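Apical membrane antigen AMA1 (Toxoplasma gondii ME49, PDB 4YIV) plays an essential part in host cell invasion as a microneme protein of the moving junction, the ring formed between parasite and host cell membranes. Local coordinates at residues A[227-232]-A[331-336]; A[234-239]-A[321-326]; A[246-251]-A[300-305]; A[253-258]-A[312-317]. All coordinates share one frame; numbering follows the deposited sequence.

Overall arrangement
Entering from the N-terminal side, the chain leaves helix 224-227 through 227-232, which contact 1 joins to the end of strand 329-333, closing the widest loop. Within it, contact 2 pairs 234-239 with 321-326, and within that lie contacts 3 and 4, whose segments alternate along the chain so that their loops cross: 246-251 and 253-258 are followed by 300-305 and 312-317. Strands 300-305, 311-316 and 329-333, with edge strand 256-259, place contacts 1, 3 and 4 on one antiparallel sheet, a PAN-type sheet. Contact 2 pairs two strands of the neighbouring three-stranded sheet, whose third strand, 245-248, enters contact 3 and is tied back by the C246-C322 disulfide.

Contact 1: residues A[227-232]-A[331-336]; sequences KCPNQA and SYTAAG
The ST turn and ST motif of T333, where strand 329-333 ends, pack against an inverse gamma turn centred on P229. T333 OG1 sits between its backbone N and carbonyl carbon (chi1 78°) and there accepts from both A335 N and G336 N; the same oxygen lies 3.3 Å from P229 CG. The proline ring and the threonine side chain cross at about a right angle, and A335 CB approaches the same ring carbon, P229 CG, at 4.2 Å. A rigid proline, with no N-H to satisfy, suits this buried position.

No direct hydrogen bond joins the segments; two waters lie between them. One lies within hydrogen-bonding distance of P229 O (2.6 Å) and T333 OG1; the second sits between Q231 O (2.9 Å) and S331 O (3.0 Å). These contacts set loop 227-232 beside the end of strand 329-333 in the five-stranded antiparallel sheet of the PAN-type domain. G336 fits because its CA is only 3.2 Å from P229 O; a CB would crowd that oxygen, and glycine has none. At the other end A232 CB lies obliquely against the Y332 ring, 3.5 Å from Y332 CE1, the small methyl suiting the bulky phenol, whose ring also meets W267 of helix 263-272. N230 turns its amide the other way, its OD1 accepting from W62, while C228 is disulfide-linked to C59.

Contact 2: residues A[234-239]-A[321-326]; sequences RGYRFG and DCLVSD
Strands 236-239 and 322-326 run antiparallel, their axes 151° apart, with R237 and V324 joined by two backbone hydrogen bonds, R237 N to V324 O (2.7 Å) and V324 N to R237 O. Together with strand 245-248 they make a three-stranded sheet, and at its far end D321 and C322 both face G239 in a classic beta bulge: G239 O accepts from D321 N and from C322 N, while G239 N donates to C322 O.

One face carries Y236, F238, L323 and S325. The two methyls of L323 divide between two aromatics: its CD1 lies over one face of the Y236 ring, and its CD2 touches the edge of F238 at CD1 (3.8 Å). L323 CB also meets Y236 CD1 (3.9 Å); the two side chains cross at about a right angle. The phenol oxygen of Y236 bonds to I393 O.

The other face holds C322, which is linked by a disulfide to C246, along with V324 and R237. Extended from CG to NE, R237 reaches D326, two residues beyond its strand partner V324; the second oxygen of D326, OD1, accepts from A328 N. In a salt bridge the guanidinium grips one carboxylate oxygen side-on, its plane turned 51° from the acid: R237 NE meets D326 OD2 on its anti lone pair (2.8 Å), and R237 NH1 reaches that oxygen from above the carboxylate plane (3.0 Å).

Contact 3: residues A[246-251]-A[300-305]; sequences CLDYTE and YGFYYV
This is a buried, mainly aromatic side-chain contact in which D248, Y249 and T250, at the end of strand 245-248 and the start of a 3-10 turn, settle on Y300, F302 and Y304 of strand 300-305. No hydrogen bond crosses between the segments. The Y249 and F302 rings are nearly parallel, 20° apart, but slid so far that they barely overlap, with centroids 5.7 Å apart; Y249 CD2 and CB both touch F302 CE2, at 3.6 Å. F302 CG stands between its backbone N and carbonyl carbon (chi1 55°), and the end of the ring comes near the turn.

D248 meets the rim of that ring, its OD1 3.6 Å from F302 CZ and the carboxylate turned 84° to the ring plane. The same oxygen makes an Asx turn, accepting from T250 N (2.8 Å), and takes T250 OG1 on its syn lone pair. Aspartate is the right length to close such a turn. Its other oxygen, OD2, forms a long, weak ion pair with R237 NH2.

The turn thus lies over a strand of the PAN-type five-stranded sheet, joining it to the smaller three-stranded sheet to which strand 245-248 belongs. With its hydroxyl committed to D248, T250 offers its methyl, and T250 CG2 meets the Y304 ring tip to tip at Y304 CZ (3.6 Å). At the other end of the row tyrosine suits its place because its ring packs while Y249 OH, 3.2 Å from Y300 CB, reaches Q318 O in a weak hydrogen bond.

Contact 4: residues A[253-258]-A[312-317]; sequences TDTVIE and KCALSD
V256 with L315 and E258 with C313 form the tight half of this contact, each an antiparallel hydrogen-bonded pair. L315 N reaches V256 O at 2.7 Å, C313 N reaches E258 O at the same distance, and each donor residue's carbonyl accepts a bond in return. Between them lies the non-hydrogen-bonded pair I257 and A314, where the CA atoms draw to 4.5 Å. Alanine's small CB suits this close pair, with F302 and Y304 of strand 300-305 packed against it, and also takes T255 CG2, 4.0 Å from A314 CB. T255 CG2 stands anti to its backbone N and comes 3.4 Å from L315 O.

Looser packing appears at the D254 end, where waters replace direct bonds. One water donates to D254 OD1 and T255 OG1 (2.8 Å) and also bonds S316 OG; T255 OG1 hydrogen-bonds to Y249 O as well, and S316 OG to Q318 N. Another lies between D254 O and L315 O; a third accepts from D317 N and lies near D254 O. D254 OD2 and D317 OD1, both on exposed residues, approach to 3.6 Å with carboxylate planes 61° apart, a repulsion that water probably softens. At the other end the long chain of K312 passes I257, K312 CD lying 4.0 Å from I257 CG2.

Strand 256-259 is the edge of the five-stranded PAN-type sheet, and strand 311-316 lies between it and 300-305. On the face of V256, E258, C313 and L315, a disulfide links C313 to C266 and a salt bridge joins E258 to K269, both on helix 263-272, whereas I257 meets Y304.

Contact 1: residues A[227-232]-A[331-336]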
loop_
_atom_site.group_PDB
_atom_site.type_symbol
_atom_site.label_atom_id
_atom_site.label_comp_id
_atom_site.label_asym_id
_atom_site.label_seq_id
_atom_site.Cartn_x
_atom_site.Cartn_y
_atom_site.Cartn_z
ATOM N N LYS A 227 4.959 -11.090 -4.153
ATOM C CA LYS A 227 6.032 -10.104 -4.150
ATOM C C LYS A 227 5.779 -8.929 -3.236
ATOM O O LYS A 227 6.675 -8.100 -3.076
ATOM C CB LYS A 227 6.267 -9.584 -5.553
ATOM C CG LYS A 227 6.781 -10.636 -6.487
ATOM C CD LYS A 227 8.070 -11.258 -5.890
ATOM C CE LYS A 227 9.021 -11.776 -6.916
ATOM N NZ LYS A 227 10.335 -12.152 -6.236
ATOM N N CYS A 228 4.582 -8.876 -2.648
ATOM C CA CYS A 228 4.098 -7.704 -1.900
ATOM C C CYS A 228 3.664 -8.135 -0.487
ATOM O O CYS A 228 3.195 -9.290 -0.306
ATOM C CB CYS A 228 2.948 -7.036 -2.669
ATOM S SG CYS A 228 3.375 -6.425 -4.345
ATOM N N PRO A 229 3.896 -7.268 0.535
ATOM C CA PRO A 229 3.618 -7.644 1.907
ATOM C C PRO A 229 2.162 -7.336 2.225
ATOM O O PRO A 229 1.854 -6.425 3.002
ATOM C CB PRO A 229 4.587 -6.784 2.707
ATOM C CG PRO A 229 4.631 -5.518 1.941
ATOM C CD PRO A 229 4.497 -5.910 0.479
ATOM N N ASN A 230 1.266 -8.082 1.589
ATOM C CA ASN A 230 -0.153 -7.746 1.592
ATOM C C ASN A 230 -0.797 -7.731 2.964
ATOM O O ASN A 230 -1.630 -6.866 3.268
ATOM C CB ASN A 230 -0.922 -8.724 0.703
ATOM C CG ASN A 230 -0.490 -8.637 -0.753
ATOM O OD1 ASN A 230 -0.612 -7.584 -1.370
ATOM N ND2 ASN A 230 0.041 -9.726 -1.298
ATOM N N GLN A 231 -0.398 -8.687 3.792
ATOM C CA GLN A 231 -0.916 -8.815 5.152
ATOM C C GLN A 231 0.109 -8.512 6.257
ATOM O O GLN A 231 1.322 -8.651 6.074
ATOM C CB GLN A 231 -1.453 -10.232 5.366
ATOM C CG GLN A 231 -2.947 -10.378 5.061
ATOM C CD GLN A 231 -3.292 -10.004 3.632
ATOM O OE1 GLN A 231 -3.888 -8.954 3.354
ATOM N NE2 GLN A 231 -2.892 -10.852 2.716
ATOM N N ALA A 232 -0.404 -8.077 7.392
ATOM C CA ALA A 232 0.377 -7.977 8.631
ATOM C C ALA A 232 0.982 -9.351 8.989
ATOM O O ALA A 232 0.465 -10.406 8.599
ATOM C CB ALA A 232 -0.495 -7.478 9.747
ATOM N N SER A 331 4.255 -7.232 12.883
ATOM C CA SER A 331 4.993 -6.429 11.904
ATOM C C SER A 331 4.125 -5.997 10.736
ATOM O O SER A 331 3.425 -6.814 10.117
ATOM C CB SER A 331 6.207 -7.214 11.418
ATOM O OG SER A 331 7.173 -7.345 12.464
ATOM N N TYR A 332 4.190 -4.690 10.460
ATOM C CA TYR A 332 3.373 -3.978 9.477
ATOM C C TYR A 332 4.242 -3.312 8.438
ATOM O O TYR A 332 5.412 -3.026 8.694
ATOM C CB TYR A 332 2.535 -2.887 10.147
ATOM C CG TYR A 332 1.569 -3.397 11.202
ATOM C CD1 TYR A 332 0.469 -4.193 10.855
ATOM C CD2 TYR A 332 1.761 -3.095 12.533
ATOM C CE1 TYR A 332 -0.414 -4.653 11.826
ATOM C CE2 TYR A 332 0.878 -3.545 13.509
ATOM C CZ TYR A 332 -0.204 -4.325 13.144
ATOM O OH TYR A 332 -1.065 -4.766 14.122
ATOM N N THR A 333 3.675 -3.051 7.271
ATOM C CA THR A 333 4.312 -2.149 6.335
ATOM C C THR A 333 3.314 -1.146 5.839
ATOM O O THR A 333 2.082 -1.301 5.995
ATOM C CB THR A 333 4.926 -2.876 5.106
ATOM O OG1 THR A 333 3.897 -3.221 4.179
ATOM C CG2 THR A 333 5.663 -4.102 5.529
ATOM N N ALA A 334 3.849 -0.077 5.250
ATOM C CA ALA A 334 3.035 0.938 4.640
ATOM C C ALA A 334 2.094 0.391 3.574
ATOM O O ALA A 334 1.018 0.970 3.302
ATOM C CB ALA A 334 3.973 2.043 4.042
ATOM N N ALA A 335 2.481 -0.721 2.949
ATOM C CA ALA A 335 1.693 -1.261 1.834
ATOM C C ALA A 335 0.573 -2.208 2.283
ATOM O O ALA A 335 -0.458 -2.312 1.608
ATOM C CB ALA A 335 2.598 -2.012 0.850
ATOM N N GLY A 336 0.781 -2.895 3.397
ATOM C CA GLY A 336 -0.113 -3.969 3.780
ATOM C C GLY A 336 -1.316 -3.612 4.630
ATOM O O GLY A 336 -1.530 -2.457 5.007
HETATM O O HOH W 1 2.503 -5.458 5.289
HETATM O O HOH W 2 3.587 -7.221 7.126
#

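Contact 2: residues A[234-239]-A[321-326]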
loop_
_atom_site.group_PDB
_atom_site.type_symbol
_atom_site.label_atom_id
_atom_site.label_comp_id
_atom_site.label_asym_id
_atom_site.label_seq_id
_atom_site.Cartn_x
_atom_site.Cartn_y
_atom_site.Cartn_z
ATOM N N ARG A 234 1.959 -11.642 12.079
ATOM C CA ARG A 234 1.736 -11.808 13.505
ATOM C C ARG A 234 2.856 -12.635 14.106
ATOM O O ARG A 234 3.294 -13.597 13.480
ATOM C CB ARG A 234 0.377 -12.492 13.759
ATOM C CG ARG A 234 0.000 -12.599 15.218
ATOM C CD ARG A 234 -1.444 -13.044 15.402
ATOM N NE ARG A 234 -1.692 -14.344 14.784
ATOM C CZ ARG A 234 -1.670 -15.512 15.425
ATOM N NH1 ARG A 234 -1.426 -15.574 16.731
ATOM N NH2 ARG A 234 -1.901 -16.631 14.748
ATOM N N GLY A 235 3.320 -12.255 15.299
ATOM C CA GLY A 235 4.223 -13.089 16.086
ATOM C C GLY A 235 5.704 -12.968 15.774
ATOM O O GLY A 235 6.527 -13.770 16.227
ATOM N N TYR A 236 6.067 -11.947 15.011
ATOM C CA TYR A 236 7.466 -11.742 14.646
ATOM C C TYR A 236 7.744 -10.240 14.566
ATOM O O TYR A 236 6.844 -9.483 14.189
ATOM C CB TYR A 236 7.794 -12.391 13.306
ATOM C CG TYR A 236 7.772 -13.914 13.290
ATOM C CD1 TYR A 236 8.915 -14.661 13.577
ATOM C CD2 TYR A 236 6.616 -14.597 12.948
ATOM C CE1 TYR A 236 8.886 -16.063 13.540
ATOM C CE2 TYR A 236 6.584 -15.985 12.908
ATOM C CZ TYR A 236 7.715 -16.711 13.207
ATOM O OH TYR A 236 7.656 -18.087 13.162
ATOM N N ARG A 237 8.964 -9.849 14.954
ATOM C CA ARG A 237 9.520 -8.502 14.722
ATOM C C ARG A 237 10.424 -8.505 13.521
ATOM O O ARG A 237 11.284 -9.386 13.387
ATOM C CB ARG A 237 10.337 -8.022 15.912
ATOM C CG ARG A 237 9.612 -7.977 17.201
ATOM C CD ARG A 237 10.577 -7.530 18.312
ATOM N NE ARG A 237 9.921 -7.450 19.611
ATOM C CZ ARG A 237 10.454 -6.881 20.679
ATOM N NH1 ARG A 237 9.770 -6.862 21.807
ATOM N NH2 ARG A 237 11.648 -6.305 20.604
ATOM N N PHE A 238 10.246 -7.517 12.646
ATOM C CA PHE A 238 11.153 -7.321 11.544
ATOM C C PHE A 238 12.547 -7.070 12.116
ATOM O O PHE A 238 12.684 -6.467 13.180
ATOM C CB PHE A 238 10.737 -6.118 10.677
ATOM C CG PHE A 238 9.580 -6.363 9.762
ATOM C CD1 PHE A 238 9.367 -7.593 9.163
ATOM C CD2 PHE A 238 8.709 -5.317 9.467
ATOM C CE1 PHE A 238 8.311 -7.777 8.290
ATOM C CE2 PHE A 238 7.633 -5.504 8.591
ATOM C CZ PHE A 238 7.440 -6.718 8.002
ATOM N N GLY A 239 13.564 -7.519 11.398
ATOM C CA GLY A 239 14.934 -7.296 11.808
ATOM C C GLY A 239 15.917 -7.335 10.663
ATOM O O GLY A 239 15.564 -7.632 9.518
ATOM N N ASP A 321 15.558 -8.475 6.586
ATOM C CA ASP A 321 16.137 -9.669 5.976
ATOM C C ASP A 321 16.200 -10.804 6.987
ATOM O O ASP A 321 16.742 -11.866 6.700
ATOM C CB ASP A 321 17.523 -9.366 5.356
ATOM C CG ASP A 321 18.584 -9.000 6.374
ATOM O OD1 ASP A 321 18.375 -9.153 7.599
ATOM O OD2 ASP A 321 19.654 -8.550 5.922
ATOM N N CYS A 322 15.611 -10.584 8.159
ATOM C CA CYS A 322 15.373 -11.653 9.110
ATOM C C CYS A 322 14.222 -11.249 10.036
ATOM O O CYS A 322 13.685 -10.134 9.950
ATOM C CB CYS A 322 16.641 -11.979 9.912
ATOM S SG CYS A 322 17.331 -10.608 10.905
ATOM N N LEU A 323 13.847 -12.174 10.906
ATOM C CA LEU A 323 12.758 -11.988 11.844
ATOM C C LEU A 323 13.174 -12.435 13.213
ATOM O O LEU A 323 13.974 -13.360 13.363
ATOM C CB LEU A 323 11.521 -12.792 11.435
ATOM C CG LEU A 323 10.922 -12.557 10.056
ATOM C CD1 LEU A 323 9.814 -13.571 9.767
ATOM C CD2 LEU A 323 10.408 -11.126 9.999
ATOM N N VAL A 324 12.583 -11.807 14.207
ATOM C CA VAL A 324 12.782 -12.181 15.591
ATOM C C VAL A 324 11.428 -12.584 16.130
ATOM O O VAL A 324 10.467 -11.828 16.008
ATOM C CB VAL A 324 13.394 -11.016 16.408
ATOM C CG1 VAL A 324 13.291 -11.253 17.929
ATOM C CG2 VAL A 324 14.828 -10.783 15.969
ATOM N N SER A 325 11.344 -13.781 16.722
ATOM C CA SER A 325 10.089 -14.265 17.312
ATOM C C SER A 325 9.653 -13.433 18.496
ATOM O O SER A 325 10.459 -13.088 19.353
ATOM C CB SER A 325 10.238 -15.729 17.756
ATOM O OG SER A 325 10.966 -16.448 16.791
ATOM N N ASP A 326 8.359 -13.150 18.569
ATOM C CA ASP A 326 7.792 -12.410 19.685
ATOM C C ASP A 326 6.290 -12.542 19.583
ATOM O O ASP A 326 5.665 -11.920 18.739
ATOM C CB ASP A 326 8.210 -10.937 19.654
ATOM C CG ASP A 326 7.546 -10.107 20.750
ATOM O OD1 ASP A 326 6.788 -10.680 21.573
ATOM O OD2 ASP A 326 7.766 -8.869 20.797
#

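Contact 3: residues A[246-251]-A[300-305]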
loop_
_atom_site.group_PDB
_atom_site.type_symbol
_atom_site.label_atom_id
_atom_site.label_comp_id
_atom_site.label_asym_id
_atom_site.label_seq_id
_atom_site.Cartn_x
_atom_site.Cartn_y
_atom_site.Cartn_z
ATOM N N CYS A 246 20.162 -11.834 14.376
ATOM C CA CYS A 246 19.071 -11.009 13.864
ATOM C C CYS A 246 18.782 -9.919 14.863
ATOM O O CYS A 246 18.382 -10.189 16.002
ATOM C CB CYS A 246 17.796 -11.822 13.587
ATOM S SG CYS A 246 16.514 -10.776 12.776
ATOM N N LEU A 247 19.012 -8.678 14.445
ATOM C CA LEU A 247 18.695 -7.528 15.293
ATOM C C LEU A 247 17.336 -6.959 14.888
ATOM O O LEU A 247 17.171 -6.457 13.764
ATOM C CB LEU A 247 19.750 -6.432 15.175
ATOM C CG LEU A 247 21.238 -6.758 15.351
ATOM C CD1 LEU A 247 21.985 -5.503 15.704
ATOM C CD2 LEU A 247 21.452 -7.780 16.403
ATOM N N ASP A 248 16.369 -7.023 15.785
ATOM C CA ASP A 248 15.103 -6.397 15.467
ATOM C C ASP A 248 15.320 -4.896 15.547
ATOM O O ASP A 248 16.329 -4.444 16.076
ATOM C CB ASP A 248 13.969 -6.842 16.379
ATOM C CG ASP A 248 14.094 -6.334 17.813
ATOM O OD1 ASP A 248 13.895 -5.123 18.070
ATOM O OD2 ASP A 248 14.316 -7.173 18.710
ATOM N N TYR A 249 14.359 -4.131 15.038
ATOM C CA TYR A 249 14.569 -2.710 14.862
ATOM C C TYR A 249 14.886 -1.958 16.161
ATOM O O TYR A 249 15.531 -0.911 16.115
ATOM C CB TYR A 249 13.349 -2.083 14.217
ATOM C CG TYR A 249 13.061 -2.477 12.783
ATOM C CD1 TYR A 249 14.056 -2.927 11.924
ATOM C CD2 TYR A 249 11.767 -2.343 12.279
ATOM C CE1 TYR A 249 13.776 -3.258 10.639
ATOM C CE2 TYR A 249 11.484 -2.659 10.989
ATOM C CZ TYR A 249 12.468 -3.121 10.178
ATOM O OH TYR A 249 12.133 -3.415 8.883
ATOM N N THR A 250 14.431 -2.448 17.310
ATOM C CA THR A 250 14.640 -1.695 18.541
ATOM C C THR A 250 16.133 -1.607 18.891
ATOM O O THR A 250 16.517 -0.827 19.750
ATOM C CB THR A 250 13.888 -2.292 19.739
ATOM O OG1 THR A 250 14.378 -3.612 20.020
ATOM C CG2 THR A 250 12.395 -2.301 19.486
ATOM N N GLU A 251 16.959 -2.399 18.218
ATOM C CA GLU A 251 18.394 -2.430 18.483
ATOM C C GLU A 251 19.182 -1.525 17.551
ATOM O O GLU A 251 20.389 -1.388 17.710
ATOM C CB GLU A 251 18.941 -3.860 18.351
ATOM C CG GLU A 251 18.464 -4.810 19.437
ATOM C CD GLU A 251 19.386 -6.018 19.593
ATOM O OE1 GLU A 251 20.611 -5.820 19.788
ATOM O OE2 GLU A 251 18.890 -7.161 19.509
ATOM N N TYR A 300 8.450 0.390 7.303
ATOM C CA TYR A 300 8.428 -0.878 8.025
ATOM C C TYR A 300 8.295 -0.635 9.492
ATOM O O TYR A 300 8.881 0.307 10.048
ATOM C CB TYR A 300 9.718 -1.678 7.736
ATOM C CG TYR A 300 10.017 -1.768 6.295
ATOM C CD1 TYR A 300 9.326 -2.670 5.492
ATOM C CD2 TYR A 300 10.946 -0.941 5.697
ATOM C CE1 TYR A 300 9.543 -2.752 4.183
ATOM C CE2 TYR A 300 11.181 -1.021 4.351
ATOM C CZ TYR A 300 10.477 -1.939 3.603
ATOM O OH TYR A 300 10.670 -2.047 2.263
ATOM N N GLY A 301 7.507 -1.463 10.160
ATOM C CA GLY A 301 7.412 -1.298 11.585
ATOM C C GLY A 301 6.808 -2.469 12.304
ATOM O O GLY A 301 6.303 -3.416 11.668
ATOM N N PHE A 302 6.891 -2.423 13.626
ATOM C CA PHE A 302 6.116 -3.360 14.439
ATOM C C PHE A 302 5.658 -2.824 15.758
ATOM O O PHE A 302 6.281 -1.971 16.394
ATOM C CB PHE A 302 6.891 -4.673 14.681
ATOM C CG PHE A 302 8.268 -4.507 15.297
ATOM C CD1 PHE A 302 8.439 -4.425 16.683
ATOM C CD2 PHE A 302 9.400 -4.460 14.481
ATOM C CE1 PHE A 302 9.733 -4.311 17.235
ATOM C CE2 PHE A 302 10.683 -4.363 15.024
ATOM C CZ PHE A 302 10.842 -4.289 16.401
ATOM N N TYR A 303 4.502 -3.347 16.132
ATOM C CA TYR A 303 3.972 -3.189 17.448
ATOM C C TYR A 303 4.635 -4.203 18.372
ATOM O O TYR A 303 4.882 -5.342 17.974
ATOM C CB TYR A 303 2.481 -3.392 17.407
ATOM C CG TYR A 303 1.879 -3.379 18.759
ATOM C CD1 TYR A 303 1.794 -4.549 19.497
ATOM C CD2 TYR A 303 1.396 -2.206 19.311
ATOM C CE1 TYR A 303 1.252 -4.556 20.739
ATOM C CE2 TYR A 303 0.853 -2.204 20.574
ATOM C CZ TYR A 303 0.778 -3.397 21.273
ATOM O OH TYR A 303 0.240 -3.458 22.532
ATOM N N TYR A 304 4.950 -3.781 19.591
ATOM C CA TYR A 304 5.466 -4.683 20.612
ATOM C C TYR A 304 5.138 -4.078 21.964
ATOM O O TYR A 304 4.643 -2.964 22.040
ATOM C CB TYR A 304 6.971 -4.916 20.465
ATOM C CG TYR A 304 7.836 -3.698 20.763
ATOM C CD1 TYR A 304 7.905 -2.631 19.876
ATOM C CD2 TYR A 304 8.575 -3.626 21.923
ATOM C CE1 TYR A 304 8.684 -1.526 20.146
ATOM C CE2 TYR A 304 9.364 -2.533 22.211
ATOM C CZ TYR A 304 9.421 -1.484 21.326
ATOM O OH TYR A 304 10.215 -0.398 21.619
ATOM N N VAL A 305 5.410 -4.835 23.022
ATOM C CA VAL A 305 5.115 -4.404 24.372
ATOM C C VAL A 305 6.435 -4.294 25.111
ATOM O O VAL A 305 7.226 -5.234 25.144
ATOM C CB VAL A 305 4.173 -5.372 25.086
ATOM C CG1 VAL A 305 3.945 -4.921 26.531
ATOM C CG2 VAL A 305 2.851 -5.436 24.341
#

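Contact 4: residues A[253-258]-A[312-317]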
loop_
_atom_site.group_PDB
_atom_site.type_symbol
_atom_site.label_atom_id
_atom_site.label_comp_id
_atom_site.label_asym_id
_atom_site.label_seq_id
_atom_site.Cartn_x
_atom_site.Cartn_y
_atom_site.Cartn_z
ATOM N N THR A 253 20.129 2.122 15.686
ATOM C CA THR A 253 20.186 3.510 16.156
ATOM C C THR A 253 19.202 4.436 15.449
ATOM O O THR A 253 18.662 5.358 16.062
ATOM C CB THR A 253 21.619 4.085 15.997
ATOM O OG1 THR A 253 22.525 3.285 16.762
ATOM C CG2 THR A 253 21.701 5.521 16.514
ATOM N N ASP A 254 18.950 4.205 14.167
ATOM C CA ASP A 254 18.073 5.101 13.418
ATOM C C ASP A 254 16.598 4.668 13.480
ATOM O O ASP A 254 15.755 5.201 12.764
ATOM C CB ASP A 254 18.531 5.198 11.965
ATOM C CG ASP A 254 18.449 3.869 11.233
ATOM O OD1 ASP A 254 18.589 2.805 11.885
ATOM O OD2 ASP A 254 18.245 3.887 9.998
ATOM N N THR A 255 16.275 3.711 14.339
ATOM C CA THR A 255 14.872 3.369 14.544
ATOM C C THR A 255 14.118 4.412 15.364
ATOM O O THR A 255 14.592 4.913 16.368
ATOM C CB THR A 255 14.752 1.978 15.220
ATOM O OG1 THR A 255 15.329 1.014 14.329
ATOM C CG2 THR A 255 13.282 1.635 15.485
ATOM N N VAL A 256 12.931 4.766 14.893
ATOM C CA VAL A 256 12.039 5.601 15.623
ATOM C C VAL A 256 11.166 4.683 16.471
ATOM O O VAL A 256 10.493 3.792 15.937
ATOM C CB VAL A 256 11.162 6.476 14.665
ATOM C CG1 VAL A 256 10.155 7.296 15.439
ATOM C CG2 VAL A 256 12.051 7.387 13.803
ATOM N N ILE A 257 11.123 4.935 17.774
ATOM C CA ILE A 257 10.225 4.201 18.679
ATOM C C ILE A 257 9.222 5.148 19.310
ATOM O O ILE A 257 9.615 6.131 19.913
ATOM C CB ILE A 257 11.026 3.473 19.806
ATOM C CG1 ILE A 257 11.989 2.452 19.203
ATOM C CG2 ILE A 257 10.066 2.814 20.817
ATOM C CD1 ILE A 257 12.924 1.814 20.190
ATOM N N GLU A 258 7.928 4.869 19.169
ATOM C CA GLU A 258 6.907 5.719 19.750
ATOM C C GLU A 258 5.839 4.927 20.496
ATOM O O GLU A 258 5.513 3.787 20.129
ATOM C CB GLU A 258 6.274 6.582 18.638
ATOM C CG GLU A 258 7.320 7.499 18.006
ATOM C CD GLU A 258 6.858 8.195 16.730
ATOM O OE1 GLU A 258 5.809 7.792 16.173
ATOM O OE2 GLU A 258 7.572 9.145 16.292
ATOM N N LYS A 312 4.312 -0.133 22.189
ATOM C CA LYS A 312 5.202 0.745 21.416
ATOM C C LYS A 312 5.240 0.358 19.938
ATOM O O LYS A 312 4.876 -0.758 19.557
ATOM C CB LYS A 312 6.610 0.729 22.021
ATOM C CG LYS A 312 6.615 1.436 23.384
ATOM C CD LYS A 312 7.992 1.598 23.955
ATOM C CE LYS A 312 7.971 2.441 25.232
ATOM N NZ LYS A 312 9.366 2.632 25.716
ATOM N N CYS A 313 5.680 1.286 19.125
ATOM C CA CYS A 313 5.771 1.077 17.716
ATOM C C CYS A 313 7.152 1.416 17.247
ATOM O O CYS A 313 7.574 2.507 17.416
ATOM C CB CYS A 313 4.753 1.925 16.981
ATOM S SG CYS A 313 4.694 1.633 15.221
ATOM N N ALA A 314 7.841 0.448 16.681
ATOM C CA ALA A 314 9.183 0.659 16.153
ATOM C C ALA A 314 9.137 0.771 14.659
ATOM O O ALA A 314 8.672 -0.151 13.982
ATOM C CB ALA A 314 10.100 -0.457 16.544
ATOM N N LEU A 315 9.680 1.875 14.145
ATOM C CA LEU A 315 9.672 2.186 12.719
ATOM C C LEU A 315 11.057 2.372 12.113
ATOM O O LEU A 315 11.930 3.033 12.703
ATOM C CB LEU A 315 8.887 3.449 12.488
ATOM C CG LEU A 315 7.483 3.499 13.070
ATOM C CD1 LEU A 315 7.012 4.903 13.089
ATOM C CD2 LEU A 315 6.586 2.713 12.177
ATOM N N SER A 316 11.257 1.782 10.944
ATOM C CA SER A 316 12.573 1.784 10.289
ATOM C C SER A 316 12.440 1.837 8.770
ATOM O O SER A 316 11.406 1.427 8.231
ATOM C CB SER A 316 13.344 0.536 10.702
ATOM O OG SER A 316 14.542 0.425 9.979
ATOM N N ASP A 317 13.467 2.344 8.079
ATOM C CA ASP A 317 13.543 2.284 6.624
ATOM C C ASP A 317 14.423 1.133 6.153
ATOM O O ASP A 317 14.681 0.990 4.959
ATOM C CB ASP A 317 14.053 3.609 6.035
ATOM C CG ASP A 317 15.472 3.970 6.494
ATOM O OD1 ASP A 317 16.090 3.175 7.229
ATOM O OD2 ASP A 317 15.974 5.057 6.099
HETATM O O HOH W 3 16.241 1.405 11.719
HETATM O O HOH W 4 13.367 5.109 11.300
HETATM O O HOH W 5 15.294 4.014 9.949
#